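PDB 4LGV: glucose-6-phosphate 1-dehydrogenase, which probably catalyses the oxidation of glucose 6-phosphate to 6-phosphogluconolactone with a nicotinamide coenzyme as electron acceptor, the first step of the pentose phosphate pathway. Local coordinates for residues L195-V200 / V413-R418; R285-L290 / L321-D326; G340-H345 / Y457-W462. One frame throughout, in Å; residues are numbered along the deposited sequence. Where two conformers were deposited one is given.

How the contacts relate
Contact 1 sits nearest the chain centre, its own centre about 8 Å away, where the loop leaving the parallel sheet of the probable coenzyme domain meets helix 413-424. Contacts 2 and 3 lie some 19 and 20 Å out, by strand ends of the large mixed sheet: strand 318-323, which runs into contact 2, neighbours strand 335-340, which ends in contact 3. Centres are 24 to 26 Å apart; nearest atoms are about 10 Å apart between contact 3 and either other contact, about 13 Å between 1 and 2. In sequence, contact 2 falls between the halves of contact 1; contact 3 crosses it. In relatives 195-200 borders the glucose 6-phosphate pocket, so contact 1 is probably closest to catalysis.

Contact 1 (L195-V200 / V413-R418); sequences LGKQPV and VRPYER
Arg418 reaches from helix 413-424 to the backbone of the 195-200 loop and bonds two carbonyls with one nitrogen. Arg418 NH1 gives a 2.8 Å hydrogen bond to Gly196 O and a 2.9 Å bond to Gln198 O, the second nearly straight at 168°. Both oxygens lie close to the guanidinium plane, at its edge, yet NH1 approaches each from above the carbonyl plane, away from the in-plane lone pairs. The chain reaches so far because CG stands anti to the backbone N (chi1 -178°) and the rest stays extended to NE; on the way Arg418 CD passes 3.4 Å from Gly196 O.

Gln198 O has a second, weak donor, Val200 N, which closes the inverse gamma turn centred on Pro199. The bond from Gln198 N to Leu195 O, 2.9 Å long, ties the preceding 3-10 turn to itself. Beside the polar grip, Pro415 lays its ring on the loop: Pro415 CB is 3.7 Å from Gly196 C, and Pro415 CG meets Lys197 CG at 3.9 Å. Gly196, without a side chain, lies against Pro415, the two CA atoms 4.3 Å apart.

The polar ends of the loop side chains are served elsewhere. Lys197 NZ forms a salt bridge with Asp379 and bonds to the carbonyls of Leu409 and Gly410, and Gln198 NE2 is hydrogen-bonded to His255 ND1. Elsewhere on the helix, Glu417 forms salt bridges with Arg53 and Arg57. Residues 195-197 close the RVDHFLGK stretch, the signature of glucose-6-phosphate dehydrogenases, which in relatives lines the substrate pocket just after the last strand of the dinucleotide-binding fold.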
ATOM      1  N   LEU A 195      19.472  14.292  25.723  1.00 27.75           N
ATOM      2  CA  LEU A 195      19.742  13.996  24.306  1.00 29.81           C
ATOM      3  C   LEU A 195      20.919  13.093  24.071  1.00 27.39           C
ATOM      4  O   LEU A 195      20.926  12.331  23.134  1.00 25.55           O
ATOM      5  CB  LEU A 195      19.933  15.276  23.474  1.00 32.51           C
ATOM      6  CG  LEU A 195      18.623  15.683  22.828  1.00 34.59           C
ATOM      7  CD1 LEU A 195      17.621  16.088  23.897  1.00 36.30           C
ATOM      8  CD2 LEU A 195      18.878  16.828  21.865  1.00 37.09           C
ATOM      9  N   GLY A 196      21.890  13.138  24.985  1.00 27.55           N
ATOM     10  CA  GLY A 196      23.029  12.232  24.974  1.00 26.20           C
ATOM     11  C   GLY A 196      22.664  10.793  25.099  1.00 27.09           C
ATOM     12  O   GLY A 196      23.493   9.942  24.816  1.00 28.46           O
ATOM     13  N   LYS A 197      21.430  10.495  25.524  1.00 27.86           N
ATOM     14  CA  LYS A 197      20.935   9.123  25.612  1.00 27.45           C
ATOM     15  C   LYS A 197      20.310   8.638  24.332  1.00 26.51           C
ATOM     16  O   LYS A 197      19.900   7.485  24.241  1.00 27.54           O
ATOM     17  CB  LYS A 197      19.845   9.019  26.693  1.00 28.62           C
ATOM     18  CG  LYS A 197      20.327   9.281  28.101  1.00 30.97           C
ATOM     19  CD  LYS A 197      19.173   9.296  29.124  1.00 32.38           C
ATOM     20  CE  LYS A 197      19.688   9.195  30.558  1.00 33.22           C
ATOM     21  NZ  LYS A 197      20.253   7.819  30.784  1.00 33.74           N
ATOM     22  N   GLN A 198      20.116   9.516  23.376  1.00 26.05           N
ATOM     23  CA  GLN A 198      19.345   9.147  22.224  1.00 26.81           C
ATOM     24  C   GLN A 198      20.178   8.363  21.220  1.00 26.09           C
ATOM     25  O   GLN A 198      21.238   8.824  20.791  1.00 26.04           O
ATOM     26  CB  GLN A 198      18.759  10.384  21.567  1.00 28.38           C
ATOM     27  CG  GLN A 198      17.548  10.865  22.335  1.00 30.93           C
ATOM     28  CD  GLN A 198      16.794  11.981  21.646  1.00 30.82           C
ATOM     29  OE1 GLN A 198      16.746  12.035  20.433  1.00 34.47           O
ATOM     30  NE2 GLN A 198      16.143  12.849  22.439  1.00 31.79           N
ATOM     31  N   PRO A 199      19.680   7.190  20.813  1.00 25.35           N
ATOM     32  CA  PRO A 199      20.355   6.388  19.825  1.00 25.25           C
ATOM     33  C   PRO A 199      19.980   6.844  18.428  1.00 24.95           C
ATOM     34  O   PRO A 199      19.256   6.121  17.707  1.00 25.14           O
ATOM     35  CB  PRO A 199      19.825   4.978  20.131  1.00 25.72           C
ATOM     36  CG  PRO A 199      18.451   5.176  20.642  1.00 24.71           C
ATOM     37  CD  PRO A 199      18.474   6.520  21.328  1.00 25.69           C
ATOM     38  N   VAL A 200      20.461   8.033  18.063  1.00 24.69           N
ATOM     39  CA  VAL A 200      20.077   8.733  16.843  1.00 25.41           C
ATOM     40  C   VAL A 200      20.416   7.918  15.579  1.00 26.77           C
ATOM     41  O   VAL A 200      19.555   7.710  14.716  1.00 27.11           O
ATOM     42  CB  VAL A 200      20.708  10.140  16.785  1.00 25.72           C
ATOM     43  CG1 VAL A 200      20.423  10.839  15.463  1.00 25.90           C
ATOM     44  CG2 VAL A 200      20.153  11.020  17.900  1.00 27.48           C
ATOM     45  N   VAL A 413      26.622   9.399  33.605  1.00 40.21           N
ATOM     46  CA  VAL A 413      27.936   9.851  33.092  1.00 40.27           C
ATOM     47  C   VAL A 413      28.172   9.633  31.569  1.00 38.66           C
ATOM     48  O   VAL A 413      28.813  10.480  30.922  1.00 36.73           O
ATOM     49  CB  VAL A 413      29.119   9.259  33.865  1.00 40.77           C
ATOM     50  CG1 VAL A 413      29.226   7.752  33.647  1.00 40.37           C
ATOM     51  CG2 VAL A 413      30.393   9.982  33.440  1.00 42.97           C
ATOM     52  N   ARG A 414      27.656   8.521  31.023  1.00 35.98           N
ATOM     53  CA  ARG A 414      27.909   8.114  29.638  1.00 36.73           C
ATOM     54  C   ARG A 414      27.328   9.085  28.638  1.00 33.10           C
ATOM     55  O   ARG A 414      28.029   9.550  27.747  1.00 33.32           O
ATOM     56  CB  ARG A 414      27.357   6.718  29.419  1.00 37.59           C
ATOM     57  CG  ARG A 414      28.159   5.613  30.106  1.00 42.16           C
ATOM     58  CD  ARG A 414      27.513   4.251  29.836  1.00 44.27           C
ATOM     59  NE  ARG A 414      28.124   3.195  30.628  1.00 47.17           N
ATOM     60  CZ  ARG A 414      27.952   1.883  30.445  1.00 49.60           C
ATOM     61  NH1 ARG A 414      27.181   1.389  29.457  1.00 49.01           N
ATOM     62  NH2 ARG A 414      28.588   1.049  31.249  1.00 49.99           N
ATOM     63  N   PRO A 415      26.085   9.464  28.838  1.00 33.40           N
ATOM     64  CA  PRO A 415      25.550  10.508  27.992  1.00 34.02           C
ATOM     65  C   PRO A 415      26.293  11.796  28.063  1.00 33.21           C
ATOM     66  O   PRO A 415      26.501  12.461  27.041  1.00 34.64           O
ATOM     67  CB  PRO A 415      24.122  10.716  28.511  1.00 35.09           C
ATOM     68  CG  PRO A 415      23.919   9.726  29.629  1.00 34.49           C
ATOM     69  CD  PRO A 415      25.028   8.747  29.573  1.00 34.64           C
ATOM     70  N   TYR A 416      26.674  12.167  29.258  1.00 31.82           N
ATOM     71  CA  TYR A 416      27.343  13.423  29.437  1.00 32.89           C
ATOM     72  C   TYR A 416      28.701  13.468  28.729  1.00 31.00           C
ATOM     73  O   TYR A 416      28.976  14.393  27.964  1.00 30.33           O
ATOM     74  CB  TYR A 416      27.477  13.694  30.920  1.00 34.27           C
ATOM     75  CG  TYR A 416      28.032  15.033  31.162  1.00 35.14           C
ATOM     76  CD1 TYR A 416      27.228  16.165  31.120  1.00 36.01           C
ATOM     77  CD2 TYR A 416      29.378  15.187  31.358  1.00 37.99           C
ATOM     78  CE1 TYR A 416      27.751  17.427  31.284  1.00 38.08           C
ATOM     79  CE2 TYR A 416      29.930  16.449  31.546  1.00 40.04           C
ATOM     80  CZ  TYR A 416      29.111  17.575  31.510  1.00 39.74           C
ATOM     81  OH  TYR A 416      29.661  18.808  31.739  1.00 41.00           O
ATOM     82  N   GLU A 417      29.523  12.455  28.900  1.00 30.57           N
ATOM     83  CA  GLU A 417      30.805  12.393  28.168  1.00 30.59           C
ATOM     84  C   GLU A 417      30.634  12.298  26.647  1.00 29.64           C
ATOM     85  O   GLU A 417      31.425  12.855  25.878  1.00 30.58           O
ATOM     86  CB  GLU A 417      31.675  11.232  28.682  1.00 32.01           C
ATOM     87  CG  GLU A 417      31.120   9.845  28.433  1.00 34.47           C
ATOM     88  CD  GLU A 417      31.862   8.736  29.185  1.00 36.56           C
ATOM     89  OE1 GLU A 417      32.833   9.070  29.823  1.00 36.15           O
ATOM     90  OE2 GLU A 417      31.476   7.542  29.136  1.00 39.30           O
ATOM     91  N   ARG A 418      29.623  11.562  26.196  1.00 28.01           N
ATOM     92  CA  ARG A 418      29.335  11.483  24.768  1.00 27.57           C
ATOM     93  C   ARG A 418      29.047  12.878  24.185  1.00 28.14           C
ATOM     94  O   ARG A 418      29.517  13.221  23.116  1.00 27.85           O
ATOM     95  CB  ARG A 418      28.128  10.571  24.578  1.00 26.92           C
ATOM     96  CG  ARG A 418      27.711  10.337  23.154  1.00 27.13           C
ATOM     97  CD  ARG A 418      26.454   9.502  23.120  1.00 26.56           C
ATOM     98  NE  ARG A 418      26.071   9.238  21.750  1.00 27.07           N
ATOM     99  CZ  ARG A 418      24.831   9.031  21.308  1.00 25.11           C
ATOM    100  NH1 ARG A 418      23.773   9.104  22.130  1.00 26.44           N
ATOM    101  NH2 ARG A 418      24.647   8.739  20.044  1.00 23.63           N
TER

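Contact 2 (R285-L290 / L321-D326); sequences RAMPSL and LRTEID
Asp326 N donates a 2.9 Å hydrogen bond to Ala286 O, the one direct hydrogen bond between the 285-290 loop and the end of the 321-326 segment. It is fairly straight (163°), with the donor tilted from the carbonyl plane. Further along, a water takes over: it donates to Pro288 O at 2.8 Å and also meets Thr323 OG1, though that second leg is modelled so short that its length is doubtful. The two backbones run roughly antiparallel, 156° apart end to end, without pairing as a regular ladder.

Met287 packs against the 321-326 segment. Met287 CG lies anti to the carbonyl carbon (chi1 -64°), which brings it 3.4 Å from Glu324 O and 3.7 Å from Ile325 CG1; the bend at chi3 then swings Met287 CE to Thr323, 3.3 Å from its OG1, with CG2 also near. Pro288 sets CG and CD of its ring against Glu324 CG, the two side chains crossing at about a right angle; Pro288 CG to Glu324 CG is 3.7 Å. At the other end Leu290 turns both methyls to the strand: Leu290 CD2 touches Leu321 CD1 at 3.8 Å and also Thr323 CB, while CD1 faces Leu321 CD2.

Met287 O is held by Arg442 of helix 434-449. Asp326 OD2 bonds Ser361 of a second subunit and Ala286 packs on Phe362 of that subunit, so this end of the contact lies at a subunit interface. Leu257 and Leu260 of helix 246-264 pack on Met287; Ile443 and Val447 of helix 434-449 close on Met287 and Leu290. Strand 335-340 borders strand 318-323, with Ile335 against Thr323 and Ile325 and Leu337 against Leu321.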
ATOM      1  N   ARG A 285       6.623  21.093  12.512  1.00 22.78           N
ATOM      2  CA  ARG A 285       5.786  22.077  11.775  1.00 23.74           C
ATOM      3  C   ARG A 285       4.411  21.546  11.432  1.00 22.60           C
ATOM      4  O   ARG A 285       3.536  22.316  11.116  1.00 23.15           O
ATOM      5  CB  ARG A 285       6.500  22.575  10.528  1.00 24.45           C
ATOM      6  CG  ARG A 285       7.645  23.472  10.981  1.00 26.02           C
ATOM      7  CD  ARG A 285       8.463  24.054   9.871  1.00 27.63           C
ATOM      8  NE  ARG A 285       7.623  24.926   9.067  1.00 29.18           N
ATOM      9  CZ  ARG A 285       7.899  25.304   7.828  1.00 30.28           C
ATOM     10  NH1 ARG A 285       8.973  24.852   7.208  1.00 31.29           N
ATOM     11  NH2 ARG A 285       7.063  26.119   7.202  1.00 30.23           N
ATOM     12  N   ALA A 286       4.218  20.242  11.505  1.00 21.77           N
ATOM     13  CA  ALA A 286       2.942  19.635  11.209  1.00 21.68           C
ATOM     14  C   ALA A 286       2.226  19.263  12.490  1.00 22.04           C
ATOM     15  O   ALA A 286       1.171  18.597  12.442  1.00 22.24           O
ATOM     16  CB  ALA A 286       3.124  18.365  10.346  1.00 21.44           C
ATOM     17  N   MET A 287       2.779  19.656  13.625  1.00 22.42           N
ATOM     18  CA  MET A 287       2.131  19.390  14.910  1.00 23.34           C
ATOM     19  C   MET A 287       1.402  20.642  15.415  1.00 25.00           C
ATOM     20  O   MET A 287       1.981  21.694  15.534  1.00 25.51           O
ATOM     21  CB  MET A 287       3.167  18.977  15.979  1.00 23.12           C
ATOM     22  CG  MET A 287       3.890  17.657  15.685  1.00 22.84           C
ATOM     23  SD  MET A 287       5.094  17.103  16.905  1.00 23.40           S
ATOM     24  CE  MET A 287       4.025  16.685  18.300  1.00 23.40           C
ATOM     25  N   PRO A 288       0.130  20.514  15.771  1.00 25.51           N
ATOM     26  CA  PRO A 288      -0.571  21.601  16.416  1.00 26.16           C
ATOM     27  C   PRO A 288      -0.083  21.777  17.857  1.00 27.49           C
ATOM     28  O   PRO A 288       0.439  20.845  18.464  1.00 25.87           O
ATOM     29  CB  PRO A 288      -2.028  21.138  16.403  1.00 26.45           C
ATOM     30  CG  PRO A 288      -1.969  19.661  16.399  1.00 26.06           C
ATOM     31  CD  PRO A 288      -0.655  19.269  15.761  1.00 26.04           C
ATOM     32  N   SER A 289      -0.261  22.970  18.387  1.00 28.51           N
ATOM     33  CA  SER A 289       0.021  23.216  19.782  0.61 30.12           C
ATOM     34  C   SER A 289      -0.833  22.324  20.690  1.00 29.83           C
ATOM     35  O   SER A 289      -1.938  21.966  20.351  1.00 28.93           O
ATOM     36  CB  SER A 289      -0.167  24.704  20.083  0.61 30.93           C
ATOM     37  OG  SER A 289      -1.483  25.108  19.783  0.61 30.04           O
ATOM     38  N   LEU A 290      -0.296  21.992  21.849  1.00 31.37           N
ATOM     39  CA  LEU A 290      -1.019  21.121  22.780  1.00 32.79           C
ATOM     40  C   LEU A 290      -2.348  21.741  23.240  1.00 35.08           C
ATOM     41  O   LEU A 290      -2.442  22.968  23.425  1.00 34.13           O
ATOM     42  CB  LEU A 290      -0.174  20.814  24.004  1.00 33.39           C
ATOM     43  CG  LEU A 290       1.130  20.084  23.799  1.00 32.57           C
ATOM     44  CD1 LEU A 290       1.836  19.957  25.115  1.00 32.50           C
ATOM     45  CD2 LEU A 290       0.861  18.717  23.223  1.00 33.87           C
ATOM     46  N   LEU A 321      -0.010  13.687  28.307  1.00 35.12           N
ATOM     47  CA  LEU A 321      -0.596  14.570  27.310  1.00 34.98           C
ATOM     48  C   LEU A 321      -0.914  13.856  25.999  1.00 34.08           C
ATOM     49  O   LEU A 321      -0.460  12.748  25.745  1.00 33.94           O
ATOM     50  CB  LEU A 321       0.312  15.754  27.056  1.00 34.58           C
ATOM     51  CG  LEU A 321       1.679  15.468  26.429  1.00 36.34           C
ATOM     52  CD1 LEU A 321       1.635  15.353  24.886  1.00 35.05           C
ATOM     53  CD2 LEU A 321       2.673  16.541  26.827  1.00 36.20           C
ATOM     54  N   ARG A 322      -1.733  14.503  25.190  1.00 33.06           N
ATOM     55  CA  ARG A 322      -2.092  14.003  23.894  1.00 33.36           C
ATOM     56  C   ARG A 322      -1.642  15.001  22.850  1.00 31.18           C
ATOM     57  O   ARG A 322      -1.900  16.171  22.987  1.00 31.23           O
ATOM     58  CB  ARG A 322      -3.615  13.794  23.778  1.00 35.14           C
ATOM     59  CG  ARG A 322      -4.086  13.287  22.408  1.00 36.21           C
ATOM     60  CD  ARG A 322      -5.605  13.063  22.430  1.00 37.76           C
ATOM     61  NE  ARG A 322      -6.102  12.486  21.182  1.00 37.82           N
ATOM     62  CZ  ARG A 322      -7.241  11.782  21.040  1.00 41.58           C
ATOM     63  NH1 ARG A 322      -8.051  11.528  22.068  1.00 42.63           N
ATOM     64  NH2 ARG A 322      -7.588  11.325  19.841  1.00 40.84           N
ATOM     65  N   THR A 323      -1.050  14.497  21.781  1.00 29.50           N
ATOM     66  CA  THR A 323      -0.693  15.319  20.640  1.00 29.21           C
ATOM     67  C   THR A 323      -0.881  14.512  19.338  1.00 28.68           C
ATOM     68  O   THR A 323      -1.512  13.438  19.323  1.00 27.84           O
ATOM     69  CB  THR A 323       0.760  15.818  20.782  1.00 29.17           C
ATOM     70  OG1 THR A 323       1.068  16.683  19.701  1.00 27.97           O
ATOM     71  CG2 THR A 323       1.730  14.663  20.781  1.00 28.60           C
ATOM     72  N   GLU A 324      -0.416  15.070  18.239  1.00 27.05           N
ATOM     73  CA  GLU A 324      -0.604  14.454  16.943  1.00 27.11           C
ATOM     74  C   GLU A 324       0.356  15.084  15.937  1.00 25.40           C
ATOM     75  O   GLU A 324       0.875  16.180  16.159  1.00 24.07           O
ATOM     76  CB  GLU A 324      -2.059  14.618  16.442  1.00 28.14           C
ATOM     77  CG  GLU A 324      -2.428  16.046  16.161  1.00 31.14           C
ATOM     78  CD  GLU A 324      -3.806  16.294  15.551  1.00 33.61           C
ATOM     79  OE1 GLU A 324      -4.163  15.727  14.490  1.00 35.33           O
ATOM     80  OE2 GLU A 324      -4.494  17.131  16.127  1.00 35.69           O
ATOM     81  N   ILE A 325       0.556  14.390  14.832  1.00 23.49           N
ATOM     82  CA  ILE A 325       1.356  14.899  13.699  1.00 22.38           C
ATOM     83  C   ILE A 325       0.460  14.845  12.451  1.00 21.53           C
ATOM     84  O   ILE A 325       0.118  13.765  11.965  1.00 20.81           O
ATOM     85  CB  ILE A 325       2.603  14.046  13.492  1.00 22.43           C
ATOM     86  CG1 ILE A 325       3.478  14.097  14.729  1.00 22.38           C
ATOM     87  CG2 ILE A 325       3.402  14.519  12.301  1.00 22.50           C
ATOM     88  CD1 ILE A 325       4.573  13.044  14.726  1.00 22.93           C
ATOM     89  N   ASP A 326       0.061  16.013  11.973  1.00 21.16           N
ATOM     90  CA  ASP A 326      -0.998  16.123  10.974  1.00 20.41           C
ATOM     91  C   ASP A 326      -0.446  16.158   9.558  1.00 19.76           C
ATOM     92  O   ASP A 326      -0.605  17.156   8.839  1.00 19.50           O
ATOM     93  CB  ASP A 326      -1.856  17.367  11.261  1.00 20.78           C
ATOM     94  CG  ASP A 326      -3.119  17.414  10.427  1.00 21.30           C
ATOM     95  OD1 ASP A 326      -3.713  16.357  10.094  1.00 20.59           O
ATOM     96  OD2 ASP A 326      -3.523  18.573  10.095  1.00 23.01           O
TER
HETATM   97  O   HOH W   1      -0.412  18.619  19.979  1.00 34.00           O

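Contact 3 (G340-H345 / Y457-W462); sequences GKALPH and YEQGSW
Leu343 CB passes 4.1 Å from Ser461 O, and its chain then forks toward the 457-462 loop. With CG anti to the carbonyl carbon (chi1 -68°), Leu343 CD1 comes to the six-membered ring of Trp462, 4.1 Å from CZ3. Leu343 CD2 comes 3.2 Å from Ser461 O and 3.9 Å from Tyr457 CE2. Leu343 CA adds a CA-H...O contact to the same Ser461 O. That carbonyl belongs to the last residue of a type II beta turn, Glu458 to Ser461, in which Glu458 O accepts from both Ser461 N and Ser461 OG, and Gly460 takes the positive phi that the turn requires. Gly460 N points out of the turn to Ala342 O, 3.0 Å away, approaching from above the carbonyl plane. Beside it Pro344 lies on the indole: Pro344 CG sits 3.6 Å from the centroid of the five-membered ring of Trp462, only 11° off the normal, a CH-pi contact, and CD covers the ring system on that face. Tyr457 OH donates a 2.7 Å bond to Lys341 O, which lies at the edge of the phenol ring, and also bonds Thr317 OG1.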
ATOM      1  N   GLY A 340       7.504  11.233  34.133  1.00 37.17           N
ATOM      2  CA  GLY A 340       7.467  11.603  35.523  1.00 37.25           C
ATOM      3  C   GLY A 340       8.498  11.036  36.458  1.00 36.35           C
ATOM      4  O   GLY A 340       9.086   9.998  36.198  1.00 35.95           O
ATOM      5  N   LYS A 341       8.687  11.756  37.563  1.00 36.53           N
ATOM      6  CA  LYS A 341       9.563  11.357  38.669  1.00 36.76           C
ATOM      7  C   LYS A 341       8.847  10.411  39.619  1.00 36.75           C
ATOM      8  O   LYS A 341       7.624  10.432  39.741  1.00 36.20           O
ATOM      9  CB  LYS A 341       9.997  12.586  39.469  1.00 36.03           C
ATOM     10  CG  LYS A 341      10.734  13.623  38.640  1.00 35.54           C
ATOM     11  CD  LYS A 341      12.152  13.164  38.296  1.00 35.02           C
ATOM     12  CE  LYS A 341      12.908  14.278  37.618  1.00 34.75           C
ATOM     13  NZ  LYS A 341      14.248  13.846  37.192  1.00 35.45           N
ATOM     14  N   ALA A 342       9.635   9.592  40.295  1.00 38.65           N
ATOM     15  CA  ALA A 342       9.135   8.681  41.318  1.00 41.76           C
ATOM     16  C   ALA A 342       8.069   7.731  40.751  1.00 44.16           C
ATOM     17  O   ALA A 342       7.021   7.488  41.371  1.00 47.46           O
ATOM     18  CB  ALA A 342       8.598   9.457  42.521  1.00 40.81           C
ATOM     19  N   LEU A 343       8.356   7.173  39.584  1.00 40.75           N
ATOM     20  CA  LEU A 343       7.497   6.155  38.995  1.00 40.66           C
ATOM     21  C   LEU A 343       8.120   4.799  39.318  1.00 41.26           C
ATOM     22  O   LEU A 343       9.224   4.753  39.855  1.00 40.97           O
ATOM     23  CB  LEU A 343       7.357   6.420  37.488  1.00 39.07           C
ATOM     24  CG  LEU A 343       6.583   7.693  37.145  1.00 40.42           C
ATOM     25  CD1 LEU A 343       6.219   7.744  35.662  1.00 39.51           C
ATOM     26  CD2 LEU A 343       5.306   7.874  37.966  1.00 42.02           C
ATOM     27  N   PRO A 344       7.457   3.694  38.946  1.00 41.17           N
ATOM     28  CA  PRO A 344       7.950   2.399  39.403  1.00 43.00           C
ATOM     29  C   PRO A 344       9.264   1.914  38.822  1.00 43.76           C
ATOM     30  O   PRO A 344       9.915   1.063  39.433  1.00 44.60           O
ATOM     31  CB  PRO A 344       6.837   1.429  38.999  1.00 42.84           C
ATOM     32  CG  PRO A 344       5.629   2.279  38.859  1.00 44.37           C
ATOM     33  CD  PRO A 344       6.154   3.566  38.280  1.00 43.38           C
ATOM     34  N   HIS A 345       9.631   2.391  37.641  1.00 43.43           N
ATOM     35  CA  HIS A 345      10.845   1.926  36.978  1.00 42.64           C
ATOM     36  C   HIS A 345      11.575   3.044  36.257  1.00 39.68           C
ATOM     37  O   HIS A 345      11.023   4.115  36.038  1.00 37.32           O
ATOM     38  CB  HIS A 345      10.505   0.854  35.957  1.00 45.50           C
ATOM     39  CG  HIS A 345       9.696  -0.277  36.510  1.00 48.16           C
ATOM     40  ND1 HIS A 345      10.217  -1.220  37.373  1.00 51.15           N
ATOM     41  CD2 HIS A 345       8.403  -0.626  36.303  1.00 51.14           C
ATOM     42  CE1 HIS A 345       9.277  -2.097  37.680  1.00 52.02           C
ATOM     43  NE2 HIS A 345       8.169  -1.762  37.039  1.00 51.67           N
ATOM     44  N   TYR A 457       0.156  12.040  43.475  1.00 53.84           N
ATOM     45  CA  TYR A 457       0.303  10.618  43.300  1.00 52.55           C
ATOM     46  C   TYR A 457       1.382  10.117  44.225  1.00 53.16           C
ATOM     47  O   TYR A 457       2.274  10.867  44.604  1.00 52.30           O
ATOM     48  CB  TYR A 457       0.621  10.266  41.837  1.00 49.57           C
ATOM     49  CG  TYR A 457       1.951  10.767  41.322  1.00 47.19           C
ATOM     50  CD1 TYR A 457       2.093  12.069  40.848  1.00 46.05           C
ATOM     51  CD2 TYR A 457       3.074   9.937  41.299  1.00 45.92           C
ATOM     52  CE1 TYR A 457       3.307  12.510  40.347  1.00 44.40           C
ATOM     53  CE2 TYR A 457       4.276  10.386  40.796  1.00 44.15           C
ATOM     54  CZ  TYR A 457       4.381  11.659  40.315  1.00 43.23           C
ATOM     55  OH  TYR A 457       5.571  12.117  39.834  1.00 41.67           O
ATOM     56  N   GLU A 458       1.270   8.845  44.596  1.00 54.43           N
ATOM     57  CA  GLU A 458       2.224   8.196  45.491  1.00 55.73           C
ATOM     58  C   GLU A 458       3.516   7.871  44.765  1.00 53.58           C
ATOM     59  O   GLU A 458       3.480   7.458  43.611  1.00 51.71           O
ATOM     60  CB  GLU A 458       1.623   6.902  46.071  1.00 58.20           C
ATOM     61  CG  GLU A 458       0.456   7.145  47.021  1.00 61.25           C
ATOM     62  CD  GLU A 458       0.931   7.792  48.304  1.00 63.30           C
ATOM     63  OE1 GLU A 458       1.834   7.218  48.960  1.00 63.83           O
ATOM     64  OE2 GLU A 458       0.411   8.881  48.640  1.00 64.46           O
ATOM     65  N   GLN A 459       4.640   8.034  45.463  1.00 54.03           N
ATOM     66  CA  GLN A 459       5.924   7.578  44.965  1.00 52.51           C
ATOM     67  C   GLN A 459       5.835   6.093  44.761  1.00 53.66           C
ATOM     68  O   GLN A 459       5.286   5.376  45.604  1.00 55.46           O
ATOM     69  CB  GLN A 459       7.051   7.890  45.909  1.00 53.44           C
ATOM     70  CG  GLN A 459       7.278   9.380  46.091  1.00 53.16           C
ATOM     71  CD  GLN A 459       8.528   9.724  46.890  1.00 54.22           C
ATOM     72  OE1 GLN A 459       9.619   9.229  46.618  1.00 53.72           O
ATOM     73  NE2 GLN A 459       8.356  10.560  47.918  1.00 55.93           N
ATOM     74  N   GLY A 460       6.324   5.635  43.605  1.00 52.73           N
ATOM     75  CA  GLY A 460       6.315   4.217  43.293  1.00 53.17           C
ATOM     76  C   GLY A 460       5.060   3.822  42.545  1.00 53.13           C
ATOM     77  O   GLY A 460       4.960   2.693  42.107  1.00 53.01           O
ATOM     78  N   SER A 461       4.092   4.723  42.412  1.00 53.31           N
ATOM     79  CA  SER A 461       2.905   4.440  41.585  1.00 53.84           C
ATOM     80  C   SER A 461       3.182   4.863  40.151  1.00 52.07           C
ATOM     81  O   SER A 461       4.219   5.482  39.874  1.00 50.80           O
ATOM     82  CB  SER A 461       1.654   5.177  42.130  1.00 55.61           C
ATOM     83  OG  SER A 461       1.700   6.564  41.836  1.00 54.28           O
ATOM     84  N   TRP A 462       2.251   4.542  39.245  1.00 52.43           N
ATOM     85  CA  TRP A 462       2.354   4.962  37.824  1.00 50.26           C
ATOM     86  C   TRP A 462       1.901   6.389  37.600  1.00 49.82           C
ATOM     87  O   TRP A 462       1.938   6.876  36.484  1.00 49.27           O
ATOM     88  CB  TRP A 462       1.575   4.003  36.879  1.00 49.59           C
ATOM     89  CG  TRP A 462       2.440   2.912  36.456  1.00 49.04           C
ATOM     90  CD1 TRP A 462       2.347   1.596  36.799  1.00 50.59           C
ATOM     91  CD2 TRP A 462       3.630   3.049  35.686  1.00 47.72           C
ATOM     92  NE1 TRP A 462       3.415   0.887  36.255  1.00 50.09           N
ATOM     93  CE2 TRP A 462       4.207   1.765  35.569  1.00 48.04           C
ATOM     94  CE3 TRP A 462       4.249   4.133  35.056  1.00 46.70           C
ATOM     95  CZ2 TRP A 462       5.354   1.545  34.862  1.00 47.59           C
ATOM     96  CZ3 TRP A 462       5.406   3.914  34.360  1.00 45.39           C
ATOM     97  CH2 TRP A 462       5.943   2.633  34.260  1.00 46.12           C
TER